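Local coordinates for DNA mismatch repair protein MutS (Thermus aquaticus, PDB 1EWQ) that takes part in DNA mismatch repair as an ATP-binding, weakly ATP-hydrolysing protein that binds mismatched DNA and probably performs the recognition step, at residues 468-471 with 472-475; 451-454 with 455-458. All blocks are in the same frame, centred on the assembly; numbering follows the deposited sequence.

Contact 1: 468-471 with 472-475; sequences QTLK and DRQR. With nucleotides of chain A.
The carbonyl oxygen of Arg-475 is gripped by two donors arriving over opposite faces of its plane: the backbone N of Gln-468 at 3.1 Å, and NE2 of Gln-474 at 3.0 Å. In return Arg-475 N donates to Gln-468 O at 2.8 Å, completing the hydrogen-bonded pair of a tight antiparallel hairpin. At the neighbouring non-hydrogen-bonded pair, the Gln-474 chain turns at chi2 (65°), bringing its amide obliquely across the Thr-469 side chain. There the Thr-469 hydroxyl OG1 donates to a lone pair of Gln-474 OE1 at 2.6 Å, and one water bridges OG1 and NE2; glutamine suits this place because its amide can accept from one strand while donating within its own. The backbone N of Thr-469 also hydrogen-bonds to OG1 of Thr-469 in the second subunit.

Lys-471 and Asp-472 form the reversal, closed by Leu-470 N to Arg-473 O at 2.8 Å. Leu-470 lays CD1 over one face of the Arg-475 guanidinium, off toward its rim, with CD1 3.6 Å from NE, leaving the edge to the phosphate of DT19 of the DNA strand, chain A, where NH1 and NH2 each bind one oxygen. The phosphate of DC20 of the same strand is held on both oxygens: Lys-471 N meets OP1 at 2.8 Å, nearly straight at 165°, and Arg-473 NH2 meets OP2 at 2.8 Å, while Lys-471 NZ bonds weakly to DG21 of that strand. Asp-472 is paired with Arg-454. Since the hydrogen bonds to the DNA all end on phosphate oxygens, this hairpin probably grips a duplex whatever its sequence.

Contact 2: 451-454 with 455-458; sequences EVTR and PYYE
Two backbone hydrogen bonds of the i to i+3 kind join these segments: Tyr-456 N donates to Thr-453 O at 2.9 Å, and Tyr-457 N to Arg-454 O at 3.0 Å, the latter almost straight at 173°. Together they wind the chain into a 3-10 turn directly where the strand ends. Pro-455 suits its place near the start of the turn, having no N-H to leave without an acceptor.

The aromatic contacts centre on Tyr-457. With chi2 at only 2°, its ring folds back over the backbone it has just left, and CA of Arg-454 points a CH-pi contact at the face, 3.3 Å from the ring centroid. Val-452 O sits at the ring's edge, 3.5 Å from CE1. Carbon CE2 of Tyr-457 lies over a face of the Arg-454 guanidinium, toward its rim and 3.8 Å from NH1, although the two planes are 59° apart and do not stack; the charge itself is paired with Asp-472. An alanine in place of Tyr-457 is likely to lose the ring over the Arg-454 CA and leave a gap beside the guanidinium, whose bonds to Asp-472 and Lys-471 would remain.

Side-chain packing completes the turn. Val-452 presses CG1 against CB of Tyr-456 at 3.4 Å, the two side chains crossing at about a right angle, and the Tyr-456 side chain also touches Ile-435 and Pro-436. Thr-453 OG1 lies in the plane of the Tyr-456 ring, at its edge, 3.5 Å from CD1; the compact, branched threonine also touches the proline ring.

Strand 449-453 thus passes directly into a 3-10 turn, with the Tyr-457 ring folded over the backbone at the join, in the clamp domain of MutS that holds the DNA.

Contact 2 precedes contact 1 along the chain; their centres are about 9 Å apart, and both reach one four-stranded antiparallel sheet, where strands 449-453 and 473-477 are neighbours. Two salt bridges tie them: Arg-475 NH2 to Glu-451 OE2 at 2.7 Å, and Asp-472 OD1 to Arg-454 NE at 2.9 Å. Tyr-457 OH also lies 2.9 Å from Arg-473 N. Contact 1 meets the DNA directly, whereas the nearest atom of contact 2 stays about 6 Å from it; because Glu-451 pairs with the phosphate-binding Arg-475, it is a second-shell residue, likely to orient that guanidinium. Both contacts are remote from the predicted ATP site.

Contact 1: 468-471 with 472-475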
loop_
_atom_site.group_PDB
_atom_site.type_symbol
_atom_site.label_atom_id
_atom_site.label_comp_id
_atom_site.label_asym_id
_atom_site.label_seq_id
_atom_site.Cartn_x
_atom_site.Cartn_y
_atom_site.Cartn_z
ATOM N N GLN C 468 43.364 -25.512 22.671
ATOM C CA GLN C 468 41.998 -25.828 22.286
ATOM C C GLN C 468 41.888 -27.281 21.866
ATOM O O GLN C 468 42.691 -27.770 21.062
ATOM C CB GLN C 468 41.543 -24.923 21.130
ATOM C CG GLN C 468 40.097 -25.163 20.687
ATOM C CD GLN C 468 39.722 -24.423 19.401
ATOM O OE1 GLN C 468 38.559 -24.423 18.992
ATOM N NE2 GLN C 468 40.704 -23.802 18.757
ATOM N N THR C 469 40.897 -27.970 22.422
ATOM C CA THR C 469 40.660 -29.364 22.098
ATOM C C THR C 469 39.451 -29.437 21.174
ATOM O O THR C 469 38.420 -28.806 21.423
ATOM C CB THR C 469 40.354 -30.213 23.362
ATOM O OG1 THR C 469 41.485 -30.202 24.247
ATOM C CG2 THR C 469 40.037 -31.657 22.965
ATOM N N LEU C 470 39.585 -30.197 20.097
ATOM C CA LEU C 470 38.486 -30.353 19.161
ATOM C C LEU C 470 38.161 -31.828 19.018
ATOM O O LEU C 470 38.793 -32.676 19.646
ATOM C CB LEU C 470 38.838 -29.737 17.798
ATOM C CG LEU C 470 39.075 -28.225 17.848
ATOM C CD1 LEU C 470 40.569 -27.934 17.763
ATOM C CD2 LEU C 470 38.340 -27.550 16.707
ATOM N N LYS C 471 37.169 -32.127 18.192
ATOM C CA LYS C 471 36.748 -33.497 17.979
ATOM C C LYS C 471 37.923 -34.420 17.670
ATOM O O LYS C 471 38.092 -35.449 18.326
ATOM C CB LYS C 471 35.715 -33.555 16.845
ATOM C CG LYS C 471 34.813 -34.783 16.869
ATOM C CD LYS C 471 34.199 -34.997 18.253
ATOM C CE LYS C 471 33.084 -36.035 18.204
ATOM N NZ LYS C 471 33.506 -37.278 17.485
ATOM N N ASP C 472 38.736 -34.059 16.680
ATOM C CA ASP C 472 39.871 -34.899 16.305
ATOM C C ASP C 472 41.126 -34.102 15.974
ATOM O O ASP C 472 41.974 -34.535 15.191
ATOM C CB ASP C 472 39.490 -35.787 15.125
ATOM C CG ASP C 472 38.408 -36.790 15.485
ATOM O OD1 ASP C 472 38.695 -37.713 16.286
ATOM O OD2 ASP C 472 37.275 -36.649 14.979
ATOM N N ARG C 473 41.222 -32.929 16.586
ATOM C CA ARG C 473 42.366 -32.056 16.408
ATOM C C ARG C 473 42.609 -31.382 17.732
ATOM O O ARG C 473 41.700 -31.259 18.553
ATOM C CB ARG C 473 42.101 -31.006 15.327
ATOM C CG ARG C 473 42.098 -31.565 13.908
ATOM C CD ARG C 473 41.631 -30.518 12.931
ATOM N NE ARG C 473 40.255 -30.116 13.207
ATOM C CZ ARG C 473 39.677 -29.027 12.705
ATOM N NH1 ARG C 473 40.357 -28.216 11.897
ATOM N NH2 ARG C 473 38.412 -28.751 13.009
ATOM N N GLN C 474 43.845 -30.959 17.940
ATOM C CA GLN C 474 44.225 -30.280 19.166
ATOM C C GLN C 474 45.129 -29.124 18.786
ATOM O O GLN C 474 45.982 -29.251 17.900
ATOM C CB GLN C 474 44.963 -31.240 20.102
ATOM C CG GLN C 474 45.511 -30.600 21.375
ATOM C CD GLN C 474 44.427 -30.085 22.316
ATOM O OE1 GLN C 474 43.451 -30.784 22.607
ATOM N NE2 GLN C 474 44.607 -28.863 22.813
ATOM N N ARG C 475 44.929 -27.993 19.453
ATOM C CA ARG C 475 45.730 -26.819 19.183
ATOM C C ARG C 475 46.563 -26.430 20.397
ATOM O O ARG C 475 46.119 -26.537 21.547
ATOM C CB ARG C 475 44.817 -25.678 18.722
ATOM C CG ARG C 475 44.128 -26.018 17.409
ATOM C CD ARG C 475 42.949 -25.122 17.090
ATOM N NE ARG C 475 42.371 -25.490 15.801
ATOM C CZ ARG C 475 41.197 -25.058 15.347
ATOM N NH1 ARG C 475 40.460 -24.233 16.077
ATOM N NH2 ARG C 475 40.759 -25.461 14.160
ATOM P P DC A 20 35.368 -29.923 15.568
ATOM O OP1 DC A 20 35.485 -30.272 17.011
ATOM O OP2 DC A 20 36.551 -30.047 14.680
ATOM O "O5'" DC A 20 34.180 -30.777 14.947
ATOM C "C5'" DC A 20 32.871 -30.677 15.500
ATOM C "C4'" DC A 20 31.891 -31.450 14.655
ATOM O "O4'" DC A 20 31.509 -30.693 13.477
ATOM C "C3'" DC A 20 32.431 -32.790 14.154
ATOM O "O3'" DC A 20 31.466 -33.804 14.370
ATOM C "C2'" DC A 20 32.632 -32.574 12.663
ATOM C "C1'" DC A 20 31.566 -31.539 12.339
ATOM N N1 DC A 20 31.854 -30.700 11.165
ATOM C C2 DC A 20 30.787 -30.300 10.342
ATOM O O2 DC A 20 29.636 -30.664 10.634
ATOM N N3 DC A 20 31.040 -29.526 9.257
ATOM C C4 DC A 20 32.294 -29.151 8.985
ATOM N N4 DC A 20 32.503 -28.391 7.900
ATOM C C5 DC A 20 33.394 -29.541 9.806
ATOM C C6 DC A 20 33.131 -30.311 10.872
ATOM P P DT A 19 37.434 -23.756 14.419
ATOM O OP1 DT A 19 38.020 -23.581 15.783
ATOM O OP2 DT A 19 38.313 -23.785 13.221
ATOM O "O5'" DT A 19 36.610 -25.105 14.446
ATOM C "C5'" DT A 19 35.304 -25.133 13.921
ATOM C "C4'" DT A 19 34.497 -26.197 14.613
ATOM O "O4'" DT A 19 33.187 -26.172 14.020
ATOM C "C3'" DT A 19 35.040 -27.600 14.378
ATOM O "O3'" DT A 19 34.790 -28.421 15.517
ATOM C "C2'" DT A 19 34.314 -28.059 13.128
ATOM C "C1'" DT A 19 33.016 -27.258 13.127
ATOM N N1 DT A 19 32.683 -26.674 11.818
ATOM C C2 DT A 19 31.375 -26.714 11.412
ATOM O O2 DT A 19 30.491 -27.230 12.082
ATOM N N3 DT A 19 31.137 -26.129 10.192
ATOM C C4 DT A 19 32.061 -25.527 9.362
ATOM O O4 DT A 19 31.699 -25.043 8.294
ATOM C C5 DT A 19 33.423 -25.526 9.854
ATOM C C7 DT A 19 34.498 -24.889 9.029
ATOM C C6 DT A 19 33.659 -26.096 11.038
ATOM P P DG A 21 31.873 -35.338 14.171
ATOM O OP1 DG A 21 31.528 -36.007 15.449
ATOM O OP2 DG A 21 33.258 -35.429 13.644
ATOM O "O5'" DG A 21 30.864 -35.816 13.036
ATOM C "C5'" DG A 21 29.467 -35.549 13.163
ATOM C "C4'" DG A 21 28.742 -35.911 11.888
ATOM O "O4'" DG A 21 29.064 -34.953 10.847
ATOM C "C3'" DG A 21 29.073 -37.293 11.322
ATOM O "O3'" DG A 21 27.861 -37.910 10.852
ATOM C "C2'" DG A 21 30.053 -36.983 10.197
ATOM C "C1'" DG A 21 29.585 -35.621 9.708
ATOM N N9 DG A 21 30.612 -34.758 9.131
ATOM C C8 DG A 21 31.885 -34.543 9.603
ATOM N N7 DG A 21 32.554 -33.673 8.894
ATOM C C5 DG A 21 31.673 -33.298 7.887
ATOM C C6 DG A 21 31.834 -32.374 6.806
ATOM O O6 DG A 21 32.817 -31.682 6.516
ATOM N N1 DG A 21 30.688 -32.302 6.023
ATOM C C2 DG A 21 29.541 -33.023 6.236
ATOM N N2 DG A 21 28.550 -32.814 5.366
ATOM N N3 DG A 21 29.379 -33.885 7.225
ATOM C C4 DG A 21 30.476 -33.969 8.010
HETATM O O HOH W 1 43.034 -28.020 25.308
#

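Contact 2: 451-454 with 455-458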
loop_
_atom_site.group_PDB
_atom_site.type_symbol
_atom_site.label_atom_id
_atom_site.label_comp_id
_atom_site.label_asym_id
_atom_site.label_seq_id
_atom_site.Cartn_x
_atom_site.Cartn_y
_atom_site.Cartn_z
ATOM N N GLU C 451 48.362 -26.546 15.087
ATOM C CA GLU C 451 47.324 -27.567 15.038
ATOM C C GLU C 451 47.856 -28.918 14.560
ATOM O O GLU C 451 48.516 -29.007 13.525
ATOM C CB GLU C 451 46.193 -27.095 14.115
ATOM C CG GLU C 451 44.977 -28.008 14.058
ATOM C CD GLU C 451 43.962 -27.561 13.013
ATOM O OE1 GLU C 451 44.143 -27.894 11.816
ATOM O OE2 GLU C 451 42.991 -26.862 13.380
ATOM N N VAL C 452 47.564 -29.959 15.332
ATOM C CA VAL C 452 47.976 -31.327 15.017
ATOM C C VAL C 452 46.744 -32.221 15.096
ATOM O O VAL C 452 45.892 -32.041 15.967
ATOM C CB VAL C 452 49.032 -31.852 16.028
ATOM C CG1 VAL C 452 49.319 -33.325 15.766
ATOM C CG2 VAL C 452 50.327 -31.045 15.914
ATOM N N THR C 453 46.650 -33.179 14.183
ATOM C CA THR C 453 45.529 -34.120 14.155
ATOM C C THR C 453 45.776 -35.310 15.091
ATOM O O THR C 453 46.921 -35.621 15.431
ATOM C CB THR C 453 45.310 -34.678 12.745
ATOM O OG1 THR C 453 46.488 -35.383 12.329
ATOM C CG2 THR C 453 45.016 -33.550 11.768
ATOM N N ARG C 454 44.686 -35.971 15.475
ATOM C CA ARG C 454 44.708 -37.120 16.371
ATOM C C ARG C 454 45.820 -38.139 16.131
ATOM O O ARG C 454 46.495 -38.539 17.073
ATOM C CB ARG C 454 43.346 -37.834 16.342
ATOM C CG ARG C 454 43.221 -38.988 17.344
ATOM C CD ARG C 454 41.817 -39.570 17.345
ATOM N NE ARG C 454 40.839 -38.650 17.928
ATOM C CZ ARG C 454 40.799 -38.312 19.213
ATOM N NH1 ARG C 454 41.682 -38.813 20.067
ATOM N NH2 ARG C 454 39.875 -37.467 19.645
ATOM N N PRO C 455 46.034 -38.563 14.870
ATOM C CA PRO C 455 47.086 -39.541 14.579
ATOM C C PRO C 455 48.494 -39.138 15.026
ATOM O O PRO C 455 49.398 -39.979 15.076
ATOM C CB PRO C 455 46.986 -39.717 13.061
ATOM C CG PRO C 455 45.534 -39.487 12.798
ATOM C CD PRO C 455 45.257 -38.268 13.653
ATOM N N TYR C 456 48.698 -37.866 15.346
ATOM C CA TYR C 456 50.020 -37.446 15.789
ATOM C C TYR C 456 50.060 -36.918 17.217
ATOM O O TYR C 456 51.068 -36.351 17.625
ATOM C CB TYR C 456 50.603 -36.390 14.844
ATOM C CG TYR C 456 50.766 -36.864 13.417
ATOM C CD1 TYR C 456 49.715 -36.770 12.505
ATOM C CD2 TYR C 456 51.966 -37.433 12.984
ATOM C CE1 TYR C 456 49.857 -37.231 11.199
ATOM C CE2 TYR C 456 52.118 -37.899 11.678
ATOM C CZ TYR C 456 51.064 -37.798 10.794
ATOM O OH TYR C 456 51.199 -38.288 9.511
ATOM N N TYR C 457 48.982 -37.102 17.980
ATOM C CA TYR C 457 48.954 -36.625 19.363
ATOM C C TYR C 457 50.140 -37.076 20.233
ATOM O O TYR C 457 50.655 -36.287 21.012
ATOM C CB TYR C 457 47.649 -37.042 20.064
ATOM C CG TYR C 457 46.414 -36.258 19.651
ATOM C CD1 TYR C 457 46.478 -35.271 18.664
ATOM C CD2 TYR C 457 45.179 -36.521 20.240
ATOM C CE1 TYR C 457 45.334 -34.567 18.269
ATOM C CE2 TYR C 457 44.029 -35.824 19.862
ATOM C CZ TYR C 457 44.110 -34.852 18.874
ATOM O OH TYR C 457 42.973 -34.183 18.482
ATOM N N GLU C 458 50.571 -38.329 20.108
ATOM C CA GLU C 458 51.689 -38.834 20.920
ATOM C C GLU C 458 53.018 -38.378 20.318
ATOM O O GLU C 458 54.092 -38.733 20.800
ATOM C CB GLU C 458 51.667 -40.376 20.980
ATOM C CG GLU C 458 50.283 -41.011 21.107
ATOM C CD GLU C 458 50.343 -42.519 21.338
ATOM O OE1 GLU C 458 49.363 -43.221 21.037
ATOM O OE2 GLU C 458 51.371 -43.009 21.836
#